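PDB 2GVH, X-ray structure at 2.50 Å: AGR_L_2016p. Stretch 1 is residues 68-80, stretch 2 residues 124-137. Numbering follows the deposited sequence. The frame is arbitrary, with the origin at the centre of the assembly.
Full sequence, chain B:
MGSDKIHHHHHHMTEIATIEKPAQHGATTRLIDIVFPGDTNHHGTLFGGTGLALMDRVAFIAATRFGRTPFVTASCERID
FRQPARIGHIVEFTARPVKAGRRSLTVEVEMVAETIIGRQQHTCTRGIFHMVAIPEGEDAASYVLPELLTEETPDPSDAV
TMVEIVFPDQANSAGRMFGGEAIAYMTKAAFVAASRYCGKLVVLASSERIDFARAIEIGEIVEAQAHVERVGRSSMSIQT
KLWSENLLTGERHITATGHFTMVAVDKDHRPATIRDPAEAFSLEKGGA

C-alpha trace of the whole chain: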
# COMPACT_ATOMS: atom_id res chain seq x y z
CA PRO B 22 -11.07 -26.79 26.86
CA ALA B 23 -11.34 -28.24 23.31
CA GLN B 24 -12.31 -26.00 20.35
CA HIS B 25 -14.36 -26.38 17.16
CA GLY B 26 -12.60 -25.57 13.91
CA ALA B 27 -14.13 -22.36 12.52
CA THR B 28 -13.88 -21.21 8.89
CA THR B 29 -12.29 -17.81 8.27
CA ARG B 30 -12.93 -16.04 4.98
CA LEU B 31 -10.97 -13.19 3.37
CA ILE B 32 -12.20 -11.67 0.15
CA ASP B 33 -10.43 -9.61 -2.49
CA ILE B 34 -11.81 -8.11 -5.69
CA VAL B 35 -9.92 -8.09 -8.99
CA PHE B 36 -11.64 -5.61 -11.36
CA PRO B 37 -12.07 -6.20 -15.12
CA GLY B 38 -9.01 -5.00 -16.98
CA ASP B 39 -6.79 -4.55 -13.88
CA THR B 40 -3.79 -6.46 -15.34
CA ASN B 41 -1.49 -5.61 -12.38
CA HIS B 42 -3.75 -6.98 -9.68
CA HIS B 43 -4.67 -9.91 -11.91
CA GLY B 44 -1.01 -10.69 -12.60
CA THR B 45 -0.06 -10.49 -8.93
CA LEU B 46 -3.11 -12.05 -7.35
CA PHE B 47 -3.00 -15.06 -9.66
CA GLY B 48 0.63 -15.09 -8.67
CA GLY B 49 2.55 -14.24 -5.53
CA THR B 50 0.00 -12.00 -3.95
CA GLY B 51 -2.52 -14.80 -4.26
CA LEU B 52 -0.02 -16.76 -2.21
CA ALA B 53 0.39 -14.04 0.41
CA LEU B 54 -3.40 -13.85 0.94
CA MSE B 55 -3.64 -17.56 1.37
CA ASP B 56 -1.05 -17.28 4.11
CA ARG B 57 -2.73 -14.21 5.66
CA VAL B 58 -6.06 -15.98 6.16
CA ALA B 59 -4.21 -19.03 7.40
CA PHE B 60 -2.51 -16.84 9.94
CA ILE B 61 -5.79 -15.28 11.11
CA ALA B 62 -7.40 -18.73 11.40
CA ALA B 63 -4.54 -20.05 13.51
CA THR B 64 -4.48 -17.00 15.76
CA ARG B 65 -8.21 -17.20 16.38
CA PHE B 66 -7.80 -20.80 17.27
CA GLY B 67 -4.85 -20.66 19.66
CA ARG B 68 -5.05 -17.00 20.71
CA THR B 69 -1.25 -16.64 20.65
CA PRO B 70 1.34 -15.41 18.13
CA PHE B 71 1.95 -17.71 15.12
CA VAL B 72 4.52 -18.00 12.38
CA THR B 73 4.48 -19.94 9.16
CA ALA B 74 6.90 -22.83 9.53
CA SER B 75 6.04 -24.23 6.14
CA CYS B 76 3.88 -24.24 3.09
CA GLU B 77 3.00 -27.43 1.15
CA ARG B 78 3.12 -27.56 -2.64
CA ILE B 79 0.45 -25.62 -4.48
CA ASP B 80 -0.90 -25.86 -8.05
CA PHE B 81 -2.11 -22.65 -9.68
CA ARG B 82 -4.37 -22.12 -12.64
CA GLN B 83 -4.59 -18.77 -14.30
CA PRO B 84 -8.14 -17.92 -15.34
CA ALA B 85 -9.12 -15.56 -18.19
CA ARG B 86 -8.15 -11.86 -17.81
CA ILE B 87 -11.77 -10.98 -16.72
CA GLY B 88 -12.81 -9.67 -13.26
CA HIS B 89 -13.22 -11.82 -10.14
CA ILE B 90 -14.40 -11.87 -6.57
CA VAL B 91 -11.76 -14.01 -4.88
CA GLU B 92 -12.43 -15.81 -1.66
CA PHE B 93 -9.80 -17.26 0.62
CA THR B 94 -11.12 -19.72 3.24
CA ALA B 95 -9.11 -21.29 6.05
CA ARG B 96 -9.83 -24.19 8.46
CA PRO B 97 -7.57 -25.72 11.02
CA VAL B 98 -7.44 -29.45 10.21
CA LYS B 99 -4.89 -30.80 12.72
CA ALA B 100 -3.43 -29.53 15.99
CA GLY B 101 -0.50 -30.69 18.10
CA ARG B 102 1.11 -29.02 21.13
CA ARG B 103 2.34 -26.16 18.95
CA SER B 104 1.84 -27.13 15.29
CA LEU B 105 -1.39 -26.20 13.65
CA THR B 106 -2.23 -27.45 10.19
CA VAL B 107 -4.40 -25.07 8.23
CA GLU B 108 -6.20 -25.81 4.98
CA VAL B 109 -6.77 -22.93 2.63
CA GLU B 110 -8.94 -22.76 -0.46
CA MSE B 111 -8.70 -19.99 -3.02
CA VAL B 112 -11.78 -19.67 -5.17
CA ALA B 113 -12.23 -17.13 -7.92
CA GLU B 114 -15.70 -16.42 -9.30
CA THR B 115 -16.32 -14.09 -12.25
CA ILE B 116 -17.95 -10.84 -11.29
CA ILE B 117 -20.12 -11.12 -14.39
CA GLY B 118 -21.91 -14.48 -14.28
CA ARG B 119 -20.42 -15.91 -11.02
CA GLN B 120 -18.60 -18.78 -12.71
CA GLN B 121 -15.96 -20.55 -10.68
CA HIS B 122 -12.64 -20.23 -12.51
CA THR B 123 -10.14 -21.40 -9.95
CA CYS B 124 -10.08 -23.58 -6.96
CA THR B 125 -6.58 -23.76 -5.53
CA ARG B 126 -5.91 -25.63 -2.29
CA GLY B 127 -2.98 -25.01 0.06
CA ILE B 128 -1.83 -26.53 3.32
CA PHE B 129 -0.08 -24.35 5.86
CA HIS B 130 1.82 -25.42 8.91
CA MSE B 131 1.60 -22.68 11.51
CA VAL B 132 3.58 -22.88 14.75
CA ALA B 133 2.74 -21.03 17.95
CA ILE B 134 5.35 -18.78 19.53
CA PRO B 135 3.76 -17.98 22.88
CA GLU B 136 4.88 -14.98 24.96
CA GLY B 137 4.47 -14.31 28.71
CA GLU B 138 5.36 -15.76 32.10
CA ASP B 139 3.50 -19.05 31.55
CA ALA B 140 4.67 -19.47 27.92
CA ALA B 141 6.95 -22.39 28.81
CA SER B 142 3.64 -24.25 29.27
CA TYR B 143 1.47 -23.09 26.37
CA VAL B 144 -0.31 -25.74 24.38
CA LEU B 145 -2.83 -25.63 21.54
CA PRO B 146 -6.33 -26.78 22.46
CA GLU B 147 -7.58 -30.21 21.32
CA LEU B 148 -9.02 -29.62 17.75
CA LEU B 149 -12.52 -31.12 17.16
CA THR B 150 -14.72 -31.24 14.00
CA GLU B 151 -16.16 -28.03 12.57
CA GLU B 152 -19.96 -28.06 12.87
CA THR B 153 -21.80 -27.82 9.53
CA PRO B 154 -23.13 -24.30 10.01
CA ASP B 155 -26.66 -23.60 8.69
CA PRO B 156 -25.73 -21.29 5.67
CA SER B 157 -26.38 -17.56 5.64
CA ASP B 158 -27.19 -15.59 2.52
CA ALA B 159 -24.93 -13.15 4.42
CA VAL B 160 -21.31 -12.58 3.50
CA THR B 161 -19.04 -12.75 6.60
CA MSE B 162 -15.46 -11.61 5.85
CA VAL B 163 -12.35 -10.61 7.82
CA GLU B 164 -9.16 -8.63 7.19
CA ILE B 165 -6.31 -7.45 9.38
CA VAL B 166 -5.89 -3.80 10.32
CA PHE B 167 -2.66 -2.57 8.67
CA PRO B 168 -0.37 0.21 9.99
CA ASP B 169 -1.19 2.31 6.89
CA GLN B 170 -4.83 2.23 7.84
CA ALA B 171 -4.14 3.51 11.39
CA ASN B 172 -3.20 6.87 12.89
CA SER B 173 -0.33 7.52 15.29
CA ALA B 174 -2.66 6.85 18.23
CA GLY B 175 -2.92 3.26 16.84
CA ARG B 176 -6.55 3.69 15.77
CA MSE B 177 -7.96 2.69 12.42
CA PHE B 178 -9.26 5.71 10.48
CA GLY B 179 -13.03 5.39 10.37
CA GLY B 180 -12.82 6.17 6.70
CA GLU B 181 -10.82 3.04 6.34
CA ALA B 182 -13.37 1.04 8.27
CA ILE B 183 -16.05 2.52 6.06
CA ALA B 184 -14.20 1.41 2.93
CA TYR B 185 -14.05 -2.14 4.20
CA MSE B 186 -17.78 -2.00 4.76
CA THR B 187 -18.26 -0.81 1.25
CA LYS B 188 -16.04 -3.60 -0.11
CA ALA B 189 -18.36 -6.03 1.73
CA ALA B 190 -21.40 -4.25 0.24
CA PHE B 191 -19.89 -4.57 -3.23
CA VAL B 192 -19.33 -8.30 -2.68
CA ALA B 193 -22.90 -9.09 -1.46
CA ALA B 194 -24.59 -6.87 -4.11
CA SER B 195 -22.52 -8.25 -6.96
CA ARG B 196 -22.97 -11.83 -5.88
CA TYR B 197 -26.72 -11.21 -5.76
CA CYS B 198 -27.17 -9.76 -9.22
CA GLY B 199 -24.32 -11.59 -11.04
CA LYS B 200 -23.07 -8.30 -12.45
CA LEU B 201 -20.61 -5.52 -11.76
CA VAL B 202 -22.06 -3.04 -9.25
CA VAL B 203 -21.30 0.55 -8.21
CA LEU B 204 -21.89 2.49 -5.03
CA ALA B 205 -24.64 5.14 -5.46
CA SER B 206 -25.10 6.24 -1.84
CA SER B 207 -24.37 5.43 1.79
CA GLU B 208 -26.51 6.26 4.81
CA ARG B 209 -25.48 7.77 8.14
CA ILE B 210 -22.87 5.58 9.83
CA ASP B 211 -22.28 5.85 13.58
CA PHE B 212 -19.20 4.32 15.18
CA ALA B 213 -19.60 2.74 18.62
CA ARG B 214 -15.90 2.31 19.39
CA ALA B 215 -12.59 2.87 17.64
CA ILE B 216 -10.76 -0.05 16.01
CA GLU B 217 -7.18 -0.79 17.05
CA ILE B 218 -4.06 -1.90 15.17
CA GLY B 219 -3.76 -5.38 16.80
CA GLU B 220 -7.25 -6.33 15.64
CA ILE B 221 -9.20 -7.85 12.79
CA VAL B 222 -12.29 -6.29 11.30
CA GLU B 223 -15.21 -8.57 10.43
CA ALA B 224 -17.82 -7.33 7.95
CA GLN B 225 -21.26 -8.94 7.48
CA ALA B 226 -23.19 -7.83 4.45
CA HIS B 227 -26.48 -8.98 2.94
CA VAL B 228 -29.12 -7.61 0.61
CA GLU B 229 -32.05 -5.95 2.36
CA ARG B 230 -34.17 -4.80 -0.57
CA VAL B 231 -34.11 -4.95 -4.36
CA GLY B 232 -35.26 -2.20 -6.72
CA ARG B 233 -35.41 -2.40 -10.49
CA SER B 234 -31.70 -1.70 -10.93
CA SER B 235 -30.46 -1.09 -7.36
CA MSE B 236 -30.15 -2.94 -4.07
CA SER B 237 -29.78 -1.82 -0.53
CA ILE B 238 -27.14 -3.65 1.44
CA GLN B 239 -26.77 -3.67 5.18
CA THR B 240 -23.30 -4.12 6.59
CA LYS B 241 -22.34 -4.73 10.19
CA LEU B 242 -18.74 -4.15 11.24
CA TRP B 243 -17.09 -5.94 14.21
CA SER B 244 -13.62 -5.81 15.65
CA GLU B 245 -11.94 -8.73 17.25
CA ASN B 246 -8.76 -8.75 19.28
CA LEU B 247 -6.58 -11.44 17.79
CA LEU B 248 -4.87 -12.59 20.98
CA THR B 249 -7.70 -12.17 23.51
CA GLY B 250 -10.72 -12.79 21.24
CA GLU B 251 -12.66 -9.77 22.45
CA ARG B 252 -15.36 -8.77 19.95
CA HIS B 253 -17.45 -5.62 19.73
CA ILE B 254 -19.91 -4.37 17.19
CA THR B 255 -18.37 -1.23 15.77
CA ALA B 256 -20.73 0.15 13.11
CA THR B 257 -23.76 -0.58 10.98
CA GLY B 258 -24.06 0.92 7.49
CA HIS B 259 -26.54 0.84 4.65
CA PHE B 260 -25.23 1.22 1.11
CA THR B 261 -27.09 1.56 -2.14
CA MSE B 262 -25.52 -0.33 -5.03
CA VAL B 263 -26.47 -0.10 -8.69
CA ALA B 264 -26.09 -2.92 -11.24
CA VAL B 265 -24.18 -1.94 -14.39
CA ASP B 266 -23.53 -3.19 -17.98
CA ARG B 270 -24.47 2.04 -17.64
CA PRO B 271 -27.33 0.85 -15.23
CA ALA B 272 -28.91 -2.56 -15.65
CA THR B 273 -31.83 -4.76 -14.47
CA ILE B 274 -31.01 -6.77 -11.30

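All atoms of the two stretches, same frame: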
# COMPACT_ATOMS: atom_id res chain seq x y z
N ARG B 68 -5.13 -18.27 19.99
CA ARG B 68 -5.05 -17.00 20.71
C ARG B 68 -3.63 -16.78 21.24
O ARG B 68 -3.41 -16.66 22.45
CB ARG B 68 -6.09 -16.99 21.86
CG ARG B 68 -7.58 -17.10 21.42
CD ARG B 68 -8.00 -15.91 20.56
NE ARG B 68 -9.34 -16.03 19.97
CZ ARG B 68 -9.81 -15.19 19.04
NH1 ARG B 68 -9.06 -14.19 18.60
NH2 ARG B 68 -11.03 -15.32 18.53
N THR B 69 -2.67 -16.77 20.32
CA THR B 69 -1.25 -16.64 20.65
C THR B 69 -0.53 -16.27 19.36
O THR B 69 -1.10 -16.46 18.31
CB THR B 69 -0.69 -17.96 21.24
OG1 THR B 69 0.62 -17.74 21.79
CG2 THR B 69 -0.63 -19.07 20.19
N PRO B 70 0.70 -15.71 19.43
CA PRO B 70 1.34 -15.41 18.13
C PRO B 70 1.70 -16.69 17.35
O PRO B 70 2.03 -17.71 17.96
CB PRO B 70 2.60 -14.64 18.52
CG PRO B 70 2.38 -14.22 19.95
CD PRO B 70 1.54 -15.29 20.56
N PHE B 71 1.59 -16.62 16.03
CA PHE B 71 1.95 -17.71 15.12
C PHE B 71 2.91 -17.27 14.03
O PHE B 71 2.85 -16.14 13.56
CB PHE B 71 0.70 -18.22 14.41
CG PHE B 71 -0.09 -19.19 15.20
CD1 PHE B 71 0.23 -20.51 15.20
CD2 PHE B 71 -1.14 -18.75 15.98
CE1 PHE B 71 -0.49 -21.40 15.94
CE2 PHE B 71 -1.86 -19.63 16.73
CZ PHE B 71 -1.55 -20.96 16.71
N VAL B 72 3.75 -18.19 13.60
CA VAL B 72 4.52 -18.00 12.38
C VAL B 72 4.23 -19.14 11.42
O VAL B 72 3.68 -20.19 11.80
CB VAL B 72 6.03 -17.96 12.64
CG1 VAL B 72 6.38 -16.72 13.43
CG2 VAL B 72 6.52 -19.27 13.34
N THR B 73 4.62 -18.94 10.17
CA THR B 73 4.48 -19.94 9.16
C THR B 73 5.76 -20.74 9.09
O THR B 73 6.79 -20.22 8.65
CB THR B 73 4.15 -19.31 7.86
OG1 THR B 73 2.94 -18.59 8.02
CG2 THR B 73 3.94 -20.35 6.81
N ALA B 74 5.70 -21.98 9.55
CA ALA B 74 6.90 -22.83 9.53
C ALA B 74 7.06 -23.35 8.11
O ALA B 74 8.18 -23.42 7.58
CB ALA B 74 6.77 -23.96 10.51
N SER B 75 5.94 -23.68 7.48
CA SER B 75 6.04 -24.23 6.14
C SER B 75 4.75 -24.23 5.36
O SER B 75 3.65 -24.17 5.92
CB SER B 75 6.63 -25.65 6.19
OG SER B 75 5.61 -26.58 6.31
N CYS B 76 4.94 -24.38 4.06
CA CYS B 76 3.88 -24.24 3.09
C CYS B 76 3.96 -25.41 2.10
O CYS B 76 4.96 -25.57 1.42
CB CYS B 76 4.14 -22.93 2.38
SG CYS B 76 3.00 -22.53 1.14
N GLU B 77 2.95 -26.26 2.04
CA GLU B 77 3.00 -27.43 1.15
C GLU B 77 2.81 -27.03 -0.28
O GLU B 77 2.34 -25.93 -0.55
CB GLU B 77 1.99 -28.50 1.58
CG GLU B 77 2.65 -29.55 2.46
CD GLU B 77 1.68 -30.58 3.03
OE1 GLU B 77 0.92 -31.18 2.25
OE2 GLU B 77 1.71 -30.81 4.26
N ARG B 78 3.17 -27.91 -1.21
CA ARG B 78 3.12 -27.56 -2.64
C ARG B 78 1.74 -27.13 -3.08
O ARG B 78 0.72 -27.62 -2.58
CB ARG B 78 3.62 -28.69 -3.55
CG ARG B 78 2.58 -29.71 -3.89
CD ARG B 78 3.10 -30.76 -4.87
NE ARG B 78 3.75 -30.16 -6.04
CZ ARG B 78 3.13 -29.79 -7.17
NH1 ARG B 78 1.82 -29.95 -7.30
NH2 ARG B 78 3.83 -29.26 -8.16
N ILE B 79 1.71 -26.18 -4.01
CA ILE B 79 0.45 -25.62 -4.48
C ILE B 79 0.43 -25.60 -6.01
O ILE B 79 1.41 -25.19 -6.64
CB ILE B 79 0.26 -24.18 -3.94
CG1 ILE B 79 0.16 -24.18 -2.41
CG2 ILE B 79 -1.00 -23.54 -4.50
CD1 ILE B 79 0.41 -22.84 -1.81
N ASP B 80 -0.68 -26.05 -6.61
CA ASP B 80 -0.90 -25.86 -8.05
C ASP B 80 -1.78 -24.65 -8.35
O ASP B 80 -2.83 -24.48 -7.74
CB ASP B 80 -1.54 -27.09 -8.68
CG ASP B 80 -0.56 -28.22 -8.86
OD1 ASP B 80 0.47 -28.05 -9.56
OD2 ASP B 80 -0.83 -29.31 -8.32
N CYS B 124 -9.78 -22.91 -8.17
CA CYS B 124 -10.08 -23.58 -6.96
C CYS B 124 -8.84 -24.19 -6.33
O CYS B 124 -8.75 -25.39 -6.14
CB CYS B 124 -11.08 -24.66 -7.24
SG CYS B 124 -11.63 -25.30 -5.68
N THR B 125 -7.87 -23.34 -6.02
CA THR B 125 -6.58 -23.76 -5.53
C THR B 125 -6.60 -24.11 -4.03
O THR B 125 -7.21 -23.42 -3.21
CB THR B 125 -5.62 -22.65 -5.80
OG1 THR B 125 -5.59 -22.41 -7.22
CG2 THR B 125 -4.24 -23.02 -5.33
N ARG B 126 -5.94 -25.19 -3.68
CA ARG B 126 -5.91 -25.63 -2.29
C ARG B 126 -4.48 -25.52 -1.78
O ARG B 126 -3.55 -25.86 -2.49
CB ARG B 126 -6.41 -27.06 -2.21
CG ARG B 126 -6.16 -27.76 -0.93
CD ARG B 126 -6.46 -29.21 -1.09
NE ARG B 126 -6.70 -29.83 0.21
CZ ARG B 126 -5.96 -30.78 0.75
NH1 ARG B 126 -4.90 -31.29 0.10
NH2 ARG B 126 -6.29 -31.25 1.94
N GLY B 127 -4.30 -25.01 -0.57
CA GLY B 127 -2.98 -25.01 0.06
C GLY B 127 -3.02 -25.53 1.48
O GLY B 127 -4.05 -25.46 2.16
N ILE B 128 -1.90 -26.05 1.96
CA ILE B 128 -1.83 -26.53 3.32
C ILE B 128 -0.71 -25.81 4.02
O ILE B 128 0.43 -25.84 3.57
CB ILE B 128 -1.57 -28.06 3.37
CG1 ILE B 128 -2.83 -28.84 2.96
CG2 ILE B 128 -1.15 -28.47 4.75
N PHE B 129 -1.04 -25.15 5.13
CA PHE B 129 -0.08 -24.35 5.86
C PHE B 129 0.19 -24.89 7.22
O PHE B 129 -0.73 -25.27 7.94
CB PHE B 129 -0.57 -22.93 5.98
CG PHE B 129 -0.48 -22.17 4.71
CD1 PHE B 129 -1.45 -22.31 3.73
CD2 PHE B 129 0.58 -21.29 4.50
CE1 PHE B 129 -1.37 -21.57 2.52
CE2 PHE B 129 0.68 -20.54 3.28
CZ PHE B 129 -0.28 -20.69 2.30
N HIS B 130 1.46 -24.95 7.59
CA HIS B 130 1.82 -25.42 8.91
C HIS B 130 2.24 -24.25 9.76
O HIS B 130 3.38 -23.74 9.62
CB HIS B 130 2.91 -26.48 8.84
CG HIS B 130 2.52 -27.68 8.04
ND1 HIS B 130 1.94 -28.80 8.62
CD2 HIS B 130 2.62 -27.95 6.71
CE1 HIS B 130 1.70 -29.70 7.68
NE2 HIS B 130 2.11 -29.21 6.52
N MSE B 131 1.30 -23.78 10.59
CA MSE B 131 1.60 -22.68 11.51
C MSE B 131 2.18 -23.29 12.77
O MSE B 131 1.94 -24.44 13.06
CB MSE B 131 0.35 -21.88 11.85
CG MSE B 131 -0.52 -21.53 10.66
SE MSE B 131 0.45 -20.65 9.23
CE MSE B 131 0.70 -18.87 10.02
N VAL B 132 2.99 -22.51 13.48
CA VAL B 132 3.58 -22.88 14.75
C VAL B 132 3.37 -21.71 15.69
O VAL B 132 3.50 -20.54 15.29
CB VAL B 132 5.08 -23.16 14.61
CG1 VAL B 132 5.74 -23.35 15.98
CG2 VAL B 132 5.32 -24.37 13.75
N ALA B 133 3.03 -22.03 16.94
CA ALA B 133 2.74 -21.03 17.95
C ALA B 133 4.04 -20.59 18.58
O ALA B 133 4.86 -21.43 18.92
CB ALA B 133 1.83 -21.64 19.01
N ILE B 134 4.23 -19.29 18.72
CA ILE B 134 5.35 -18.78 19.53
C ILE B 134 4.76 -17.98 20.68
O ILE B 134 4.61 -16.76 20.58
CB ILE B 134 6.32 -17.86 18.72
CG1 ILE B 134 6.71 -18.50 17.38
CG2 ILE B 134 7.53 -17.49 19.59
CD1 ILE B 134 7.71 -19.59 17.45
N PRO B 135 4.41 -18.66 21.77
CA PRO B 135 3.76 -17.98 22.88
C PRO B 135 4.71 -17.06 23.65
O PRO B 135 5.90 -17.36 23.79
CB PRO B 135 3.29 -19.14 23.77
CG PRO B 135 4.26 -20.25 23.48
CD PRO B 135 4.62 -20.10 22.02
N GLU B 136 4.16 -15.94 24.12
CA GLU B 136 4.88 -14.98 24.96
C GLU B 136 4.29 -15.00 26.38
O GLU B 136 3.22 -15.57 26.60
CB GLU B 136 4.77 -13.58 24.33
N GLY B 137 4.99 -14.41 27.34
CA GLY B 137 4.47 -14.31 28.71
C GLY B 137 5.18 -15.18 29.72
O GLY B 137 6.10 -15.92 29.38

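What fills the apolar centre of the contact? Phe71, Thr73, Cys76, Phe129, Met131 and Ala133 share one face of the antiparallel sheet, and all are buried. The ring of Phe71 approaches the partner strand with CD1 3.6 Å from CB of Met131 and CE1 3.9 Å from CB of Ala133, where the short methyl of the alanine meets it. Further along, SG of Cys76, in the t rotamer, approaches CE2 of Phe129 at 3.7 Å, an oblique sulfur-aromatic contact. Met131, a selenomethionine, folds through three m angles and brings CE to 3.0 Å from OG1 of Thr73.

What covers the opposite face? Val72 and Val132 pair there, joined by flanking residues: CB of Ala74 sits 3.6 Å from CG2 of Val132, and CG2 of Val72 lies 4.1 Å from CG1 of Ile134. Val72, Val132 and Ile134 are beta-branched, a type that favours extended backbone.

How do the backbones lock together? Val72 and Val132 exchange two hydrogen bonds, N to O, each 2.9 Å, and Ile134 N extends the ladder to Pro70 O at 2.8 Å. Proline can serve there because only its carbonyl is needed. A bulge then shifts the register by one: His130 O accepts from Ala74 N at 2.9 Å and, weakly, from Ser75 N at 3.3 Å. Beyond it, His130 N bonds Ser75 O at 2.9 Å and Glu77 N bonds Ile128 O at 3.0 Å.

What closes the polar edge? His130 NE2 donates to Glu77 OE2 at 2.8 Å, the carboxylate meeting the imidazole near its ring plane. Farther on, CG2 of Ile79 packs against CG2 of Thr125 at 3.4 Å, while OG1 of Thr125 makes a weak 3.5 Å hydrogen bond to Asp80 O. The CA-to-CB bond of the exposed Asp80 points sideways, and at the end of its side chain OD2 forms a salt bridge with Arg78 NH1 at 2.9 Å.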